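Local coordinates for protein putative phosphomannomutase (Thermus thermophilus, PDB 1TUO) that probably interconverts phosphorylated sugars as a magnesium-dependent member of the phosphohexose mutase family, at residues 27-37 with 64-75; 48-57 with 77-86. All coordinates share one frame; numbering follows the deposited sequence.

Contact 1: 27-37 with 64-75; sequences FTFATLHRLAE and FARALSGHLAGM
Helices 29-45 and 61-75 of the N-terminal alpha/beta/alpha domain pack here; the axes of their segments 29-37 and 64-75 come within 9.4 Å and cross at -36°. F64 and H71 of 64-75 meet F27, F29, H33, A36 and E37 of 27-37. The large flat ring of F64 suits its place between two others. F29 stacks face to face on one side, centroids 4.2 Å apart, and F27 directs its edge at the opposite face, with CE2 over the ring centre. F27 and F64 also touch L106 and L116 of the sheet. L32 lays CD1 against the backbone of L68, and small A36 permits close approach, its CB above the H71 ring in a CH-pi contact.

H71 uses both ring nitrogens. With CG anti to the backbone N (chi1 -166°), its ND1 shares a hydrogen bond with H33 ND1 (2.8 Å), while NE2 donates to E37 OE2 at 2.8 Å, in the ring plane. These two bonds fix the ring's rotation. R41 forms a salt bridge with E37 OE1. The aromatic cluster at one end and the His-carboxylate hydrogen bond at the other join two adjacent helices on one side of the sheet, the layered arrangement of an alpha/beta/alpha domain.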
loop_
_atom_site.group_PDB
_atom_site.type_symbol
_atom_site.label_atom_id
_atom_site.label_comp_id
_atom_site.label_asym_id
_atom_site.label_seq_id
_atom_site.Cartn_x
_atom_site.Cartn_y
_atom_site.Cartn_z
ATOM N N PHE A 27 10.159 -2.491 20.183
ATOM C CA PHE A 27 8.814 -3.056 20.128
ATOM C C PHE A 27 8.714 -4.278 21.033
ATOM O O PHE A 27 8.986 -5.402 20.612
ATOM C CB PHE A 27 8.440 -3.447 18.698
ATOM C CG PHE A 27 6.955 -3.534 18.475
ATOM C CD1 PHE A 27 6.224 -2.395 18.160
ATOM C CD2 PHE A 27 6.282 -4.733 18.649
ATOM C CE1 PHE A 27 4.830 -2.457 18.026
ATOM C CE2 PHE A 27 4.893 -4.805 18.520
ATOM C CZ PHE A 27 4.171 -3.663 18.207
ATOM N N THR A 28 8.326 -4.039 22.282
ATOM C CA THR A 28 8.191 -5.099 23.272
ATOM C C THR A 28 6.753 -5.163 23.772
ATOM O O THR A 28 5.941 -4.275 23.482
ATOM C CB THR A 28 9.091 -4.822 24.491
ATOM O OG1 THR A 28 8.663 -3.602 25.115
ATOM C CG2 THR A 28 10.549 -4.681 24.060
ATOM N N PHE A 29 6.428 -6.204 24.529
ATOM C CA PHE A 29 5.076 -6.294 25.063
ATOM C C PHE A 29 4.853 -5.130 26.026
ATOM O O PHE A 29 3.740 -4.611 26.146
ATOM C CB PHE A 29 4.850 -7.633 25.761
ATOM C CG PHE A 29 4.589 -8.760 24.809
ATOM C CD1 PHE A 29 5.633 -9.532 24.309
ATOM C CD2 PHE A 29 3.293 -9.010 24.355
ATOM C CE1 PHE A 29 5.392 -10.536 23.368
ATOM C CE2 PHE A 29 3.042 -10.008 23.415
ATOM C CZ PHE A 29 4.091 -10.772 22.919
ATOM N N ALA A 30 5.919 -4.714 26.703
ATOM C CA ALA A 30 5.829 -3.589 27.632
ATOM C C ALA A 30 5.438 -2.323 26.869
ATOM O O ALA A 30 4.580 -1.557 27.322
ATOM C CB ALA A 30 7.163 -3.383 28.335
ATOM N N THR A 31 6.068 -2.098 25.717
ATOM C CA THR A 31 5.739 -0.911 24.935
ATOM C C THR A 31 4.344 -1.005 24.309
ATOM O O THR A 31 3.632 -0.022 24.142
ATOM C CB THR A 31 6.784 -0.772 23.831
ATOM O OG1 THR A 31 7.998 -0.268 24.395
ATOM C CG2 THR A 31 6.284 0.201 22.759
ATOM N N LEU A 32 3.991 -2.242 23.909
ATOM C CA LEU A 32 2.665 -2.490 23.354
ATOM C C LEU A 32 1.557 -2.127 24.356
ATOM O O LEU A 32 0.541 -1.542 24.015
ATOM C CB LEU A 32 2.585 -3.975 22.985
ATOM C CG LEU A 32 1.303 -4.353 22.242
ATOM C CD1 LEU A 32 0.127 -4.607 23.191
ATOM C CD2 LEU A 32 0.836 -3.284 21.251
ATOM N N HIS A 33 1.762 -2.528 25.629
ATOM C CA HIS A 33 0.759 -2.224 26.648
ATOM C C HIS A 33 0.691 -0.724 26.962
ATOM O O HIS A 33 -0.352 -0.172 27.288
ATOM C CB HIS A 33 1.111 -3.008 27.917
ATOM C CG HIS A 33 0.547 -4.404 27.825
ATOM N ND1 HIS A 33 -0.780 -4.661 27.752
ATOM C CD2 HIS A 33 1.238 -5.623 27.741
ATOM C CE1 HIS A 33 -0.888 -5.996 27.626
ATOM N NE2 HIS A 33 0.302 -6.601 27.616
ATOM N N ARG A 34 1.804 -0.006 26.838
ATOM C CA ARG A 34 1.785 1.431 27.065
ATOM C C ARG A 34 0.994 2.066 25.921
ATOM O O ARG A 34 0.197 2.987 26.130
ATOM C CB ARG A 34 3.209 1.990 27.089
ATOM C CG ARG A 34 4.014 1.571 28.307
ATOM C CD ARG A 34 5.474 1.995 28.178
ATOM N NE ARG A 34 5.639 3.443 28.093
ATOM C CZ ARG A 34 6.768 4.045 27.734
ATOM N NH1 ARG A 34 7.837 3.319 27.420
ATOM N NH2 ARG A 34 6.832 5.372 27.689
ATOM N N LEU A 35 1.199 1.557 24.710
ATOM C CA LEU A 35 0.486 2.091 23.554
ATOM C C LEU A 35 -1.006 1.768 23.672
ATOM O O LEU A 35 -1.854 2.600 23.334
ATOM C CB LEU A 35 1.045 1.505 22.255
ATOM C CG LEU A 35 0.400 2.000 20.954
ATOM C CD1 LEU A 35 0.457 3.523 20.887
ATOM C CD2 LEU A 35 1.125 1.389 19.766
ATOM N N ALA A 36 -1.322 0.572 24.160
ATOM C CA ALA A 36 -2.716 0.162 24.316
ATOM C C ALA A 36 -3.435 1.101 25.274
ATOM O O ALA A 36 -4.567 1.513 25.021
ATOM C CB ALA A 36 -2.796 -1.268 24.827
ATOM N N GLU A 37 -2.771 1.440 26.374
ATOM C CA GLU A 37 -3.353 2.342 27.364
ATOM C C GLU A 37 -3.638 3.706 26.743
ATOM O O GLU A 37 -4.695 4.298 26.975
ATOM C CB GLU A 37 -2.399 2.514 28.550
ATOM C CG GLU A 37 -2.999 3.297 29.712
ATOM C CD GLU A 37 -4.021 2.496 30.500
ATOM O OE1 GLU A 37 -4.787 3.109 31.273
ATOM O OE2 GLU A 37 -4.053 1.252 30.363
ATOM N N PHE A 64 0.972 -10.218 19.914
ATOM C CA PHE A 64 0.861 -8.793 20.217
ATOM C C PHE A 64 -0.580 -8.338 20.010
ATOM O O PHE A 64 -1.103 -7.531 20.778
ATOM C CB PHE A 64 1.797 -7.974 19.321
ATOM C CG PHE A 64 3.254 -8.027 19.736
ATOM C CD1 PHE A 64 4.219 -8.531 18.876
ATOM C CD2 PHE A 64 3.658 -7.530 20.970
ATOM C CE1 PHE A 64 5.573 -8.535 19.239
ATOM C CE2 PHE A 64 5.003 -7.532 21.338
ATOM C CZ PHE A 64 5.960 -8.033 20.468
ATOM N N ALA A 65 -1.220 -8.858 18.966
ATOM C CA ALA A 65 -2.605 -8.493 18.676
ATOM C C ALA A 65 -3.557 -8.984 19.769
ATOM O O ALA A 65 -4.504 -8.288 20.140
ATOM C CB ALA A 65 -3.026 -9.060 17.319
ATOM N N ARG A 66 -3.320 -10.186 20.276
ATOM C CA ARG A 66 -4.165 -10.725 21.331
ATOM C C ARG A 66 -3.983 -9.884 22.595
ATOM O O ARG A 66 -4.947 -9.597 23.306
ATOM C CB ARG A 66 -3.803 -12.189 21.618
ATOM C CG ARG A 66 -4.179 -13.161 20.502
ATOM C CD ARG A 66 -4.125 -14.611 20.986
ATOM N NE ARG A 66 -2.783 -15.013 21.398
ATOM C CZ ARG A 66 -1.843 -15.460 20.570
ATOM N NH1 ARG A 66 -2.090 -15.571 19.273
ATOM N NH2 ARG A 66 -0.650 -15.798 21.043
ATOM N N ALA A 67 -2.744 -9.477 22.855
ATOM C CA ALA A 67 -2.431 -8.671 24.034
ATOM C C ALA A 67 -3.113 -7.308 23.943
ATOM O O ALA A 67 -3.687 -6.820 24.919
ATOM C CB ALA A 67 -0.920 -8.493 24.158
ATOM N N LEU A 68 -3.046 -6.694 22.767
ATOM C CA LEU A 68 -3.674 -5.390 22.569
ATOM C C LEU A 68 -5.194 -5.503 22.703
ATOM O O LEU A 68 -5.838 -4.650 23.324
ATOM C CB LEU A 68 -3.307 -4.827 21.187
ATOM C CG LEU A 68 -4.024 -3.548 20.743
ATOM C CD1 LEU A 68 -3.739 -2.418 21.725
ATOM C CD2 LEU A 68 -3.568 -3.170 19.330
ATOM N N SER A 69 -5.764 -6.556 22.127
ATOM C CA SER A 69 -7.209 -6.764 22.176
ATOM C C SER A 69 -7.680 -6.914 23.617
ATOM O O SER A 69 -8.654 -6.281 24.039
ATOM C CB SER A 69 -7.592 -8.006 21.361
ATOM O OG SER A 69 -7.259 -7.833 19.986
ATOM N N GLY A 70 -6.980 -7.748 24.376
ATOM C CA GLY A 70 -7.350 -7.959 25.763
ATOM C C GLY A 70 -7.253 -6.680 26.574
ATOM O O GLY A 70 -8.138 -6.383 27.377
ATOM N N HIS A 71 -6.180 -5.922 26.372
ATOM C CA HIS A 71 -5.990 -4.676 27.106
ATOM C C HIS A 71 -7.116 -3.675 26.828
ATOM O O HIS A 71 -7.685 -3.083 27.760
ATOM C CB HIS A 71 -4.632 -4.054 26.748
ATOM C CG HIS A 71 -4.203 -2.960 27.680
ATOM N ND1 HIS A 71 -2.994 -2.980 28.344
ATOM C CD2 HIS A 71 -4.818 -1.814 28.054
ATOM C CE1 HIS A 71 -2.885 -1.893 29.088
ATOM N NE2 HIS A 71 -3.979 -1.167 28.930
ATOM N N LEU A 72 -7.445 -3.482 25.552
ATOM C CA LEU A 72 -8.501 -2.543 25.198
ATOM C C LEU A 72 -9.834 -3.009 25.780
ATOM O O LEU A 72 -10.609 -2.201 26.285
ATOM C CB LEU A 72 -8.599 -2.398 23.675
ATOM C CG LEU A 72 -7.379 -1.751 23.009
ATOM C CD1 LEU A 72 -7.580 -1.724 21.492
ATOM C CD2 LEU A 72 -7.176 -0.331 23.556
ATOM N N ALA A 73 -10.089 -4.312 25.718
ATOM C CA ALA A 73 -11.327 -4.874 26.253
ATOM C C ALA A 73 -11.403 -4.641 27.764
ATOM O O ALA A 73 -12.474 -4.349 28.306
ATOM C CB ALA A 73 -11.401 -6.373 25.939
ATOM N N GLY A 74 -10.264 -4.773 28.436
ATOM C CA GLY A 74 -10.220 -4.559 29.873
ATOM C C GLY A 74 -10.462 -3.108 30.257
ATOM O O GLY A 74 -10.815 -2.813 31.402
ATOM N N MET A 75 -10.272 -2.196 29.305
ATOM C CA MET A 75 -10.482 -0.775 29.562
ATOM C C MET A 75 -11.928 -0.353 29.315
ATOM O O MET A 75 -12.309 0.762 29.649
ATOM C CB MET A 75 -9.554 0.070 28.689
ATOM C CG MET A 75 -8.090 -0.023 29.082
ATOM S SD MET A 75 -7.053 0.996 28.031
ATOM C CE MET A 75 -7.512 2.659 28.596
#

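Contact 2: 48-57 with 77-86; sequences GGLVVVGHDT and LKVVLLKGPV
Backbone hydrogen bonds join L50-V53 to K78-L81 as parallel neighbours. K78 N donates to G49 O, V51 N to K78 O (2.8 Å), V80 N to V51 O, V53 N to V80 O and L82 N to V53 O. At the end of strand 50-55, H55 O accepts from V86 N, resuming the pairing after K83 and G84.

One water accepts from H55 N (3.0 Å) and donates to L82 O and G84 O; a second donates to L82 O and meets H55 NE2 in the ring plane (2.8 Å). The H55 side chain, with CG between the backbone N and carbonyl carbon (chi1 65°), turns back so that ND1 donates to D56 O at 2.9 Å, while G84 O lies over a ring face.

Apolar contacts occupy both faces. L50 CD1 meets V80 CG2 (3.7 Å) and V52 CG1 meets L82 CG on the face covered by helix 88-97. On the other, V53 touches V79 and L81 beneath helix 61-75. Branched valines suit the extended backbone and fill these buried layers. Past strand 50-55, P85 CB packs on T57 CG2 (3.7 Å). The chemistry implies a regularly paired, largely apolar strand pair giving way to an end where two waters bridge H55 to L82 and G84.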
loop_
_atom_site.group_PDB
_atom_site.type_symbol
_atom_site.label_atom_id
_atom_site.label_comp_id
_atom_site.label_asym_id
_atom_site.label_seq_id
_atom_site.Cartn_x
_atom_site.Cartn_y
_atom_site.Cartn_z
ATOM N N GLY A 48 -15.870 5.959 23.485
ATOM C CA GLY A 48 -15.653 4.522 23.454
ATOM C C GLY A 48 -16.161 3.902 22.164
ATOM O O GLY A 48 -16.123 4.529 21.104
ATOM N N GLY A 49 -16.636 2.664 22.253
ATOM C CA GLY A 49 -17.145 1.990 21.076
ATOM C C GLY A 49 -16.452 0.676 20.779
ATOM O O GLY A 49 -15.790 0.095 21.636
ATOM N N LEU A 50 -16.616 0.210 19.548
ATOM C CA LEU A 50 -16.013 -1.035 19.092
ATOM C C LEU A 50 -14.660 -0.771 18.433
ATOM O O LEU A 50 -14.482 0.218 17.725
ATOM C CB LEU A 50 -16.930 -1.706 18.074
ATOM C CG LEU A 50 -16.338 -2.891 17.313
ATOM C CD1 LEU A 50 -16.140 -4.052 18.261
ATOM C CD2 LEU A 50 -17.281 -3.279 16.169
ATOM N N VAL A 51 -13.705 -1.658 18.678
ATOM C CA VAL A 51 -12.383 -1.523 18.070
ATOM C C VAL A 51 -12.072 -2.852 17.419
ATOM O O VAL A 51 -12.287 -3.901 18.023
ATOM C CB VAL A 51 -11.275 -1.248 19.112
ATOM C CG1 VAL A 51 -9.918 -1.134 18.404
ATOM C CG2 VAL A 51 -11.578 0.030 19.876
ATOM N N VAL A 52 -11.574 -2.803 16.188
ATOM C CA VAL A 52 -11.209 -4.018 15.475
ATOM C C VAL A 52 -9.691 -4.095 15.452
ATOM O O VAL A 52 -9.024 -3.107 15.153
ATOM C CB VAL A 52 -11.750 -4.005 14.034
ATOM C CG1 VAL A 52 -11.473 -5.340 13.366
ATOM C CG2 VAL A 52 -13.257 -3.738 14.051
ATOM N N VAL A 53 -9.154 -5.259 15.800
ATOM C CA VAL A 53 -7.705 -5.462 15.822
ATOM C C VAL A 53 -7.332 -6.554 14.824
ATOM O O VAL A 53 -8.051 -7.539 14.675
ATOM C CB VAL A 53 -7.226 -5.902 17.228
ATOM C CG1 VAL A 53 -5.710 -6.157 17.215
ATOM C CG2 VAL A 53 -7.562 -4.824 18.250
ATOM N N GLY A 54 -6.209 -6.373 14.141
ATOM C CA GLY A 54 -5.764 -7.375 13.192
ATOM C C GLY A 54 -4.253 -7.492 13.251
ATOM O O GLY A 54 -3.591 -6.666 13.882
ATOM N N HIS A 55 -3.704 -8.519 12.605
ATOM C CA HIS A 55 -2.250 -8.701 12.585
ATOM C C HIS A 55 -1.826 -9.374 11.286
ATOM O O HIS A 55 -2.651 -9.990 10.620
ATOM C CB HIS A 55 -1.817 -9.561 13.770
ATOM C CG HIS A 55 -2.337 -10.963 13.722
ATOM N ND1 HIS A 55 -1.694 -11.975 13.038
ATOM C CD2 HIS A 55 -3.431 -11.526 14.286
ATOM C CE1 HIS A 55 -2.371 -13.100 13.186
ATOM N NE2 HIS A 55 -3.428 -12.855 13.940
ATOM N N ASP A 56 -0.549 -9.248 10.922
ATOM C CA ASP A 56 -0.062 -9.888 9.705
ATOM C C ASP A 56 0.682 -11.177 10.059
ATOM O O ASP A 56 0.386 -11.783 11.085
ATOM C CB ASP A 56 0.807 -8.930 8.876
ATOM C CG ASP A 56 2.044 -8.447 9.604
ATOM O OD1 ASP A 56 2.673 -7.498 9.084
ATOM O OD2 ASP A 56 2.396 -8.999 10.669
ATOM N N THR A 57 1.624 -11.603 9.219
ATOM C CA THR A 57 2.340 -12.852 9.489
ATOM C C THR A 57 3.666 -12.681 10.208
ATOM O O THR A 57 4.399 -13.658 10.394
ATOM C CB THR A 57 2.630 -13.629 8.190
ATOM O OG1 THR A 57 3.576 -12.895 7.401
ATOM C CG2 THR A 57 1.352 -13.823 7.388
ATOM N N LEU A 77 -13.586 -0.973 26.092
ATOM C CA LEU A 77 -13.917 -0.945 24.674
ATOM C C LEU A 77 -14.432 -2.314 24.263
ATOM O O LEU A 77 -14.030 -3.327 24.835
ATOM C CB LEU A 77 -12.680 -0.620 23.824
ATOM C CG LEU A 77 -12.066 0.782 23.862
ATOM C CD1 LEU A 77 -13.150 1.813 23.575
ATOM C CD2 LEU A 77 -11.430 1.044 25.204
ATOM N N LYS A 78 -15.341 -2.355 23.294
ATOM C CA LYS A 78 -15.810 -3.646 22.809
ATOM C C LYS A 78 -14.738 -3.994 21.785
ATOM O O LYS A 78 -14.353 -3.144 20.990
ATOM C CB LYS A 78 -17.169 -3.524 22.121
ATOM C CG LYS A 78 -17.730 -4.865 21.667
ATOM C CD LYS A 78 -19.137 -4.722 21.109
ATOM C CE LYS A 78 -19.757 -6.084 20.838
ATOM N NZ LYS A 78 -21.181 -5.965 20.415
ATOM N N VAL A 79 -14.245 -5.225 21.795
ATOM C CA VAL A 79 -13.187 -5.579 20.855
ATOM C C VAL A 79 -13.465 -6.804 19.999
ATOM O O VAL A 79 -14.058 -7.779 20.458
ATOM C CB VAL A 79 -11.849 -5.829 21.603
ATOM C CG1 VAL A 79 -10.750 -6.195 20.612
ATOM C CG2 VAL A 79 -11.450 -4.599 22.400
ATOM N N VAL A 80 -13.029 -6.730 18.745
ATOM C CA VAL A 80 -13.142 -7.835 17.808
ATOM C C VAL A 80 -11.753 -8.038 17.219
ATOM O O VAL A 80 -11.181 -7.119 16.638
ATOM C CB VAL A 80 -14.116 -7.536 16.646
ATOM C CG1 VAL A 80 -13.932 -8.568 15.536
ATOM C CG2 VAL A 80 -15.555 -7.566 17.149
ATOM N N LEU A 81 -11.203 -9.233 17.400
ATOM C CA LEU A 81 -9.893 -9.553 16.850
ATOM C C LEU A 81 -10.169 -10.394 15.610
ATOM O O LEU A 81 -10.918 -11.364 15.674
ATOM C CB LEU A 81 -9.066 -10.370 17.850
ATOM C CG LEU A 81 -7.744 -10.937 17.310
ATOM C CD1 LEU A 81 -6.777 -9.801 17.007
ATOM C CD2 LEU A 81 -7.129 -11.899 18.335
ATOM N N LEU A 82 -9.583 -10.015 14.482
ATOM C CA LEU A 82 -9.798 -10.771 13.263
ATOM C C LEU A 82 -8.999 -12.061 13.312
ATOM O O LEU A 82 -7.839 -12.077 13.731
ATOM C CB LEU A 82 -9.407 -9.942 12.039
ATOM C CG LEU A 82 -10.227 -8.660 11.883
ATOM C CD1 LEU A 82 -9.792 -7.923 10.626
ATOM C CD2 LEU A 82 -11.712 -9.012 11.803
ATOM N N LYS A 83 -9.643 -13.140 12.883
ATOM C CA LYS A 83 -9.050 -14.470 12.881
ATOM C C LYS A 83 -7.923 -14.683 11.877
ATOM O O LYS A 83 -8.097 -14.488 10.668
ATOM C CB LYS A 83 -10.140 -15.519 12.632
ATOM C CG LYS A 83 -9.628 -16.956 12.662
ATOM C CD LYS A 83 -10.737 -17.946 12.339
ATOM C CE LYS A 83 -10.224 -19.379 12.377
ATOM N NZ LYS A 83 -9.121 -19.601 11.396
ATOM N N GLY A 84 -6.774 -15.106 12.399
ATOM C CA GLY A 84 -5.621 -15.383 11.566
ATOM C C GLY A 84 -4.979 -14.158 10.958
ATOM O O GLY A 84 -5.456 -13.042 11.159
ATOM N N PRO A 85 -3.875 -14.333 10.218
ATOM C CA PRO A 85 -3.237 -13.163 9.611
ATOM C C PRO A 85 -4.171 -12.574 8.566
ATOM O O PRO A 85 -4.833 -13.313 7.829
ATOM C CB PRO A 85 -1.969 -13.740 8.991
ATOM C CG PRO A 85 -2.391 -15.138 8.604
ATOM C CD PRO A 85 -3.198 -15.583 9.818
ATOM N N VAL A 86 -4.235 -11.250 8.506
ATOM C CA VAL A 86 -5.102 -10.592 7.543
ATOM C C VAL A 86 -4.433 -9.410 6.848
ATOM O O VAL A 86 -3.527 -8.779 7.394
ATOM C CB VAL A 86 -6.392 -10.035 8.221
ATOM C CG1 VAL A 86 -7.206 -11.162 8.841
ATOM C CG2 VAL A 86 -6.016 -9.006 9.279
HETATM O O HOH W 1 -5.813 -10.587 12.421
HETATM O O HOH W 2 -5.837 -13.587 15.082
#

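The two contacts lie within the N-terminal alpha/beta/alpha domain, their centres about 12 Å apart, and their segments alternate along the chain: helix 29-45, strand 50-55, helix 61-75, strand 78-82. Strand 50-55, helix 61-75 and strand 78-82 form a beta-alpha-beta unit, so contact 2 joins its strands while contact 1 joins its connecting helix to the preceding one. The contacts touch directly: S69 OG packs against V53 CB and L81 CD1, and L72 O probably accepts a hydrogen bond from L77 N where the helix leads into the strand. Together they tie one helical layer to the central sheet of this domain.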